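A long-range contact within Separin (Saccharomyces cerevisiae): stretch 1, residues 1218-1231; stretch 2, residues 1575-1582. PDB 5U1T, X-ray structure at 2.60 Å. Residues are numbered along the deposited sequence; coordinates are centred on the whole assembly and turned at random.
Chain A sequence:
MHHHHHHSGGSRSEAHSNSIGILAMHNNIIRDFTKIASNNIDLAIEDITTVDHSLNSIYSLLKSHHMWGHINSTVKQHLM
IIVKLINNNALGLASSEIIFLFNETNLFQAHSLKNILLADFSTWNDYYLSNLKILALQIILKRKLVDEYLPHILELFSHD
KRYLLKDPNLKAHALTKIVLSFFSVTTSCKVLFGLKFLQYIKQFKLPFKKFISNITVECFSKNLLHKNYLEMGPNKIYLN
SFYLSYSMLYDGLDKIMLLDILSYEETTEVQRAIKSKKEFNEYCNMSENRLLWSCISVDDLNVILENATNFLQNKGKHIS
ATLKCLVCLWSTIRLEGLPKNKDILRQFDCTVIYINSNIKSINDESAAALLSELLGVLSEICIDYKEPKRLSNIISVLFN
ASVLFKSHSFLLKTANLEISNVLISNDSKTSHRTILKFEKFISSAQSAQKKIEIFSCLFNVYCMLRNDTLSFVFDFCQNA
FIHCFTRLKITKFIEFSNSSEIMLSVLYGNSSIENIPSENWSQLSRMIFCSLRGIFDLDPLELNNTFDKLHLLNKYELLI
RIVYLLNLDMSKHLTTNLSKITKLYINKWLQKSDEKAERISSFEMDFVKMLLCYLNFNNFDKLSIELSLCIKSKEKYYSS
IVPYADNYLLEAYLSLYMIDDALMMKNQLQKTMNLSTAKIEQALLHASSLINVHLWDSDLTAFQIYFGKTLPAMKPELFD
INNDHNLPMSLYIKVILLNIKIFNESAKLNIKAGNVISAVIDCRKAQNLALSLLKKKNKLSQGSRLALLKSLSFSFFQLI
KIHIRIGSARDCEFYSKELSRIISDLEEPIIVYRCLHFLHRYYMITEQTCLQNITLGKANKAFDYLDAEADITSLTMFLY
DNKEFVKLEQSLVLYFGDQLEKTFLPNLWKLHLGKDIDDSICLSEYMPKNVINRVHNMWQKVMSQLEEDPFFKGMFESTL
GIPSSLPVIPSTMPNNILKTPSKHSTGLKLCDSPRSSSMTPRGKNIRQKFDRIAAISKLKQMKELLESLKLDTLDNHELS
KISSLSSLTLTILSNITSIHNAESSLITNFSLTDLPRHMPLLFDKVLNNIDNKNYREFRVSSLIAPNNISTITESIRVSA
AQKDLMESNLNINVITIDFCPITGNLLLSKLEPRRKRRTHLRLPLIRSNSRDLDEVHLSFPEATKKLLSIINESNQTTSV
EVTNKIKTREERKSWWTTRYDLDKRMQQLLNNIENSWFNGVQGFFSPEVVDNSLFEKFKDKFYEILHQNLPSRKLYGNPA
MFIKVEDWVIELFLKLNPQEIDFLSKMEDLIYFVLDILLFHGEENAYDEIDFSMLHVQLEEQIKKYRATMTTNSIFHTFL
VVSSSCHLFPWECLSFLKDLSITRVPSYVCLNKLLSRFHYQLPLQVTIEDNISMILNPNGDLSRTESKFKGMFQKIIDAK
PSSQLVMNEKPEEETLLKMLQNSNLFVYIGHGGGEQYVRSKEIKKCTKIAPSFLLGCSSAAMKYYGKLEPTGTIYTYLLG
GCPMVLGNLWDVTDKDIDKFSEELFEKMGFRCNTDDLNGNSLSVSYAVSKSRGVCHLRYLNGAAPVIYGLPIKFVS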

# COMPACT_ATOMS: atom_id res chain seq x y z
N THR A 1218 -32.62 45.02 15.12
CA THR A 1218 -32.04 43.70 15.28
C THR A 1218 -30.82 43.70 16.20
O THR A 1218 -30.68 42.80 17.03
CB THR A 1218 -31.64 43.09 13.90
OG1 THR A 1218 -32.82 42.70 13.18
CG2 THR A 1218 -30.74 41.87 14.07
N ARG A 1219 -29.93 44.69 16.06
CA ARG A 1219 -28.73 44.73 16.89
C ARG A 1219 -29.03 45.14 18.33
O ARG A 1219 -28.45 44.60 19.28
CB ARG A 1219 -27.67 45.65 16.29
CG ARG A 1219 -27.20 45.23 14.92
CD ARG A 1219 -25.80 45.71 14.64
NE ARG A 1219 -24.81 44.74 15.10
CZ ARG A 1219 -23.91 44.99 16.04
NH1 ARG A 1219 -23.90 46.18 16.62
NH2 ARG A 1219 -23.03 44.06 16.40
N TYR A 1220 -29.95 46.09 18.52
CA TYR A 1220 -30.36 46.46 19.88
C TYR A 1220 -31.04 45.26 20.55
O TYR A 1220 -30.98 45.09 21.77
CB TYR A 1220 -31.29 47.68 19.86
CG TYR A 1220 -30.60 49.01 20.12
CD1 TYR A 1220 -30.05 49.75 19.07
CD2 TYR A 1220 -30.51 49.54 21.42
CE1 TYR A 1220 -29.43 51.00 19.31
CE2 TYR A 1220 -29.89 50.78 21.66
CZ TYR A 1220 -29.34 51.51 20.59
OH TYR A 1220 -28.72 52.73 20.83
N ASP A 1221 -31.67 44.43 19.74
CA ASP A 1221 -32.35 43.25 20.22
C ASP A 1221 -31.38 42.13 20.57
O ASP A 1221 -31.56 41.40 21.55
CB ASP A 1221 -33.32 42.75 19.17
CG ASP A 1221 -34.40 41.92 19.76
OD1 ASP A 1221 -34.18 40.70 19.92
OD2 ASP A 1221 -35.44 42.51 20.09
N LEU A 1222 -30.36 42.00 19.74
CA LEU A 1222 -29.29 41.06 19.99
C LEU A 1222 -28.53 41.46 21.24
O LEU A 1222 -28.10 40.60 22.01
CB LEU A 1222 -28.36 40.99 18.77
CG LEU A 1222 -28.87 40.15 17.61
CD1 LEU A 1222 -28.04 40.38 16.34
CD2 LEU A 1222 -28.85 38.68 18.02
N ASP A 1223 -28.39 42.76 21.45
CA ASP A 1223 -27.69 43.28 22.62
C ASP A 1223 -28.46 42.94 23.89
O ASP A 1223 -27.86 42.57 24.89
CB ASP A 1223 -27.47 44.79 22.50
CG ASP A 1223 -26.58 45.36 23.61
OD1 ASP A 1223 -25.34 45.22 23.53
OD2 ASP A 1223 -27.12 45.98 24.56
N LYS A 1224 -29.79 43.04 23.85
CA LYS A 1224 -30.59 42.75 25.04
C LYS A 1224 -30.61 41.26 25.35
O LYS A 1224 -30.57 40.86 26.52
CB LYS A 1224 -32.04 43.25 24.91
CG LYS A 1224 -32.87 43.05 26.20
CD LYS A 1224 -34.31 43.56 26.02
CE LYS A 1224 -35.11 43.62 27.35
NZ LYS A 1224 -36.08 44.81 27.48
N ARG A 1225 -30.67 40.44 24.30
CA ARG A 1225 -30.63 39.00 24.47
C ARG A 1225 -29.34 38.59 25.17
O ARG A 1225 -29.36 37.74 26.06
CB ARG A 1225 -30.75 38.30 23.12
CG ARG A 1225 -32.14 38.37 22.54
CD ARG A 1225 -32.18 37.73 21.15
NE ARG A 1225 -31.41 36.49 21.06
CZ ARG A 1225 -31.19 35.83 19.92
NH1 ARG A 1225 -31.68 36.29 18.77
NH2 ARG A 1225 -30.48 34.70 19.92
N MET A 1226 -28.22 39.21 24.79
CA MET A 1226 -26.95 38.86 25.43
C MET A 1226 -26.85 39.35 26.87
O MET A 1226 -26.37 38.62 27.75
CB MET A 1226 -25.76 39.41 24.66
CG MET A 1226 -24.47 38.96 25.30
SD MET A 1226 -22.98 39.38 24.41
CE MET A 1226 -23.20 38.39 22.92
N GLN A 1227 -27.29 40.58 27.12
CA GLN A 1227 -27.36 41.09 28.47
C GLN A 1227 -28.20 40.18 29.38
O GLN A 1227 -27.84 39.93 30.52
CB GLN A 1227 -27.96 42.49 28.48
CG GLN A 1227 -28.33 42.98 29.88
CD GLN A 1227 -28.92 44.37 29.89
OE1 GLN A 1227 -29.85 44.68 29.14
NE2 GLN A 1227 -28.37 45.24 30.74
N GLN A 1228 -29.32 39.70 28.85
CA GLN A 1228 -30.21 38.85 29.61
C GLN A 1228 -29.54 37.52 29.93
O GLN A 1228 -29.65 37.03 31.05
CB GLN A 1228 -31.51 38.63 28.85
CG GLN A 1228 -32.59 39.63 29.22
CD GLN A 1228 -33.68 39.72 28.16
OE1 GLN A 1228 -33.64 39.01 27.14
NE2 GLN A 1228 -34.65 40.61 28.37
N LEU A 1229 -28.83 36.95 28.96
CA LEU A 1229 -28.16 35.67 29.17
C LEU A 1229 -27.11 35.78 30.27
O LEU A 1229 -26.99 34.90 31.12
CB LEU A 1229 -27.52 35.19 27.86
CG LEU A 1229 -26.67 33.92 27.88
CD1 LEU A 1229 -27.50 32.72 28.31
CD2 LEU A 1229 -26.06 33.69 26.52
N LEU A 1230 -26.34 36.86 30.25
CA LEU A 1230 -25.31 37.07 31.26
C LEU A 1230 -25.95 37.31 32.63
O LEU A 1230 -25.43 36.89 33.67
CB LEU A 1230 -24.43 38.25 30.88
CG LEU A 1230 -23.61 38.14 29.60
CD1 LEU A 1230 -22.96 39.49 29.32
CD2 LEU A 1230 -22.55 37.07 29.77
N ASN A 1231 -27.08 37.99 32.61
CA ASN A 1231 -27.84 38.14 33.83
C ASN A 1231 -28.26 36.80 34.41
O ASN A 1231 -28.02 36.54 35.59
CB ASN A 1231 -29.06 39.01 33.58
CG ASN A 1231 -28.93 40.32 34.27
OD1 ASN A 1231 -28.25 41.24 33.78
ND2 ASN A 1231 -29.57 40.43 35.46
N CYS A 1575 -19.41 52.56 24.54
CA CYS A 1575 -20.12 51.97 23.43
C CYS A 1575 -21.61 52.11 23.57
O CYS A 1575 -22.12 52.01 24.65
CB CYS A 1575 -19.78 50.50 23.33
SG CYS A 1575 -18.08 50.11 22.95
N HIS A 1576 -22.30 52.36 22.48
CA HIS A 1576 -23.75 52.49 22.54
C HIS A 1576 -24.36 51.14 22.77
O HIS A 1576 -25.33 51.02 23.49
CB HIS A 1576 -24.29 53.06 21.25
CG HIS A 1576 -24.47 54.54 21.27
ND1 HIS A 1576 -24.82 55.26 20.16
CD2 HIS A 1576 -24.34 55.43 22.28
CE1 HIS A 1576 -24.90 56.53 20.47
NE2 HIS A 1576 -24.62 56.66 21.76
N LEU A 1577 -23.84 50.12 22.12
CA LEU A 1577 -24.33 48.79 22.34
C LEU A 1577 -23.37 48.29 23.37
O LEU A 1577 -22.24 47.99 23.09
CB LEU A 1577 -24.29 47.96 21.09
CG LEU A 1577 -25.43 48.38 20.16
CD1 LEU A 1577 -25.77 47.28 19.20
CD2 LEU A 1577 -26.65 48.74 20.97
N ARG A 1578 -23.81 48.26 24.61
CA ARG A 1578 -22.93 47.88 25.69
C ARG A 1578 -22.50 46.44 25.72
O ARG A 1578 -21.50 46.13 26.32
CB ARG A 1578 -23.50 48.30 27.03
CG ARG A 1578 -23.53 49.81 27.19
CD ARG A 1578 -24.05 50.22 28.56
NE ARG A 1578 -24.15 51.66 28.68
CZ ARG A 1578 -24.68 52.28 29.72
NH1 ARG A 1578 -24.73 53.59 29.76
NH2 ARG A 1578 -25.16 51.57 30.73
N TYR A 1579 -23.24 45.54 25.10
CA TYR A 1579 -22.80 44.15 25.11
C TYR A 1579 -22.29 43.68 23.75
O TYR A 1579 -21.16 43.23 23.67
CB TYR A 1579 -23.92 43.23 25.62
CG TYR A 1579 -24.34 43.60 27.02
CD1 TYR A 1579 -25.28 44.58 27.23
CD2 TYR A 1579 -23.73 43.01 28.13
CE1 TYR A 1579 -25.64 44.96 28.50
CE2 TYR A 1579 -24.09 43.37 29.40
CZ TYR A 1579 -25.05 44.34 29.58
OH TYR A 1579 -25.44 44.73 30.85
N LEU A 1580 -23.09 43.79 22.69
CA LEU A 1580 -22.64 43.33 21.36
C LEU A 1580 -21.28 43.91 20.97
O LEU A 1580 -20.47 43.23 20.35
CB LEU A 1580 -23.67 43.67 20.27
CG LEU A 1580 -24.92 42.80 20.10
CD1 LEU A 1580 -25.61 43.11 18.79
CD2 LEU A 1580 -24.63 41.30 20.23
N ASN A 1581 -21.02 45.15 21.37
CA ASN A 1581 -19.72 45.78 21.12
C ASN A 1581 -18.85 45.88 22.37
O ASN A 1581 -17.69 45.44 22.35
CB ASN A 1581 -19.92 47.16 20.50
CG ASN A 1581 -20.18 47.08 19.00
OD1 ASN A 1581 -19.48 46.37 18.28
ND2 ASN A 1581 -21.18 47.82 18.53
N GLY A 1582 -19.40 46.43 23.46
CA GLY A 1582 -18.68 46.64 24.70
C GLY A 1582 -18.16 45.41 25.45
O GLY A 1582 -17.19 45.50 26.21

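The contact centres on the carboxylate of Asp1223, which projects from the helix of stretch 1 and receives two backbone amides of the irregular stretch 2. Tyr1579 N donates to Asp1223 OD1 at 2.6 Å, and Leu1580 N donates to the same oxygen at 2.8 Å, with N-H...O angles of 143° and 158°. Asp1223 and Leu1580 also bring the two backbones closest together, their CA atoms lying 5.2 Å apart. The CA-to-CB bond of Asp1223 points sideways, but a t rotamer (chi1 -172°) carries the carboxylate across to these amides. Aspartate suits this position because its short side chain supplies an anionic acceptor to consecutive NH groups that, in a segment without regular secondary structure, have no helical partner within the stretch.

A second, weak hydrogen bond site lies one helical turn further on, where Gln1227 NE2 donates to Tyr1579 OH at 3.0 Å with an angle of only 129°. The extended side chain of Gln1227 (chi1 and chi2 both t) runs along the tyrosine, so that its aliphatic part packs as well: Gln1227 CB sits over one face of the ring, 3.6 Å from the centroid. The CA-to-CB bond of Tyr1579 points toward the helix, and the residue has the largest area covered by the opposing stretch, 130 Å² of a contact that buries 693 Å² in total. Asp1223 OD2 lies at the edge of its ring, while Leu1230 CD1 approaches Tyr1579 CD2 to 3.8 Å and Met1226 SD approaches Tyr1579 CB to 4.1 Å.

Leu1580 likewise points toward the helix and is buried. Leu1580 CD1 lies 3.5 Å from Leu1222 CB, while Leu1580 CD2 lies 4.0 Å from the same atom and also reaches Met1226 CE at 4.2 Å. The branched side chain fills space between successive turns. Leu1580 CD1 also packs over one face of the Arg1219 guanidinium, 3.6 Å from Arg1219 NH2. This flat group can accept an apolar neighbour on its face while its NE and NH2 hydrogen-bond elsewhere in the structure.

Leu1577 extends the apolar packing toward the start of stretch 1. Its CD1 comes within 3.4 Å of Arg1219 NH1, whereas its CD2 lies 3.7 Å from the centroid of the Tyr1220 ring and almost exactly on the ring normal, a CH-pi contact. The CA-to-CB bond of Tyr1220 points away from stretch 2, yet the length of the side chain brings its ring back over this methyl. The exposed tyrosine thereby covers part of the buried leucine.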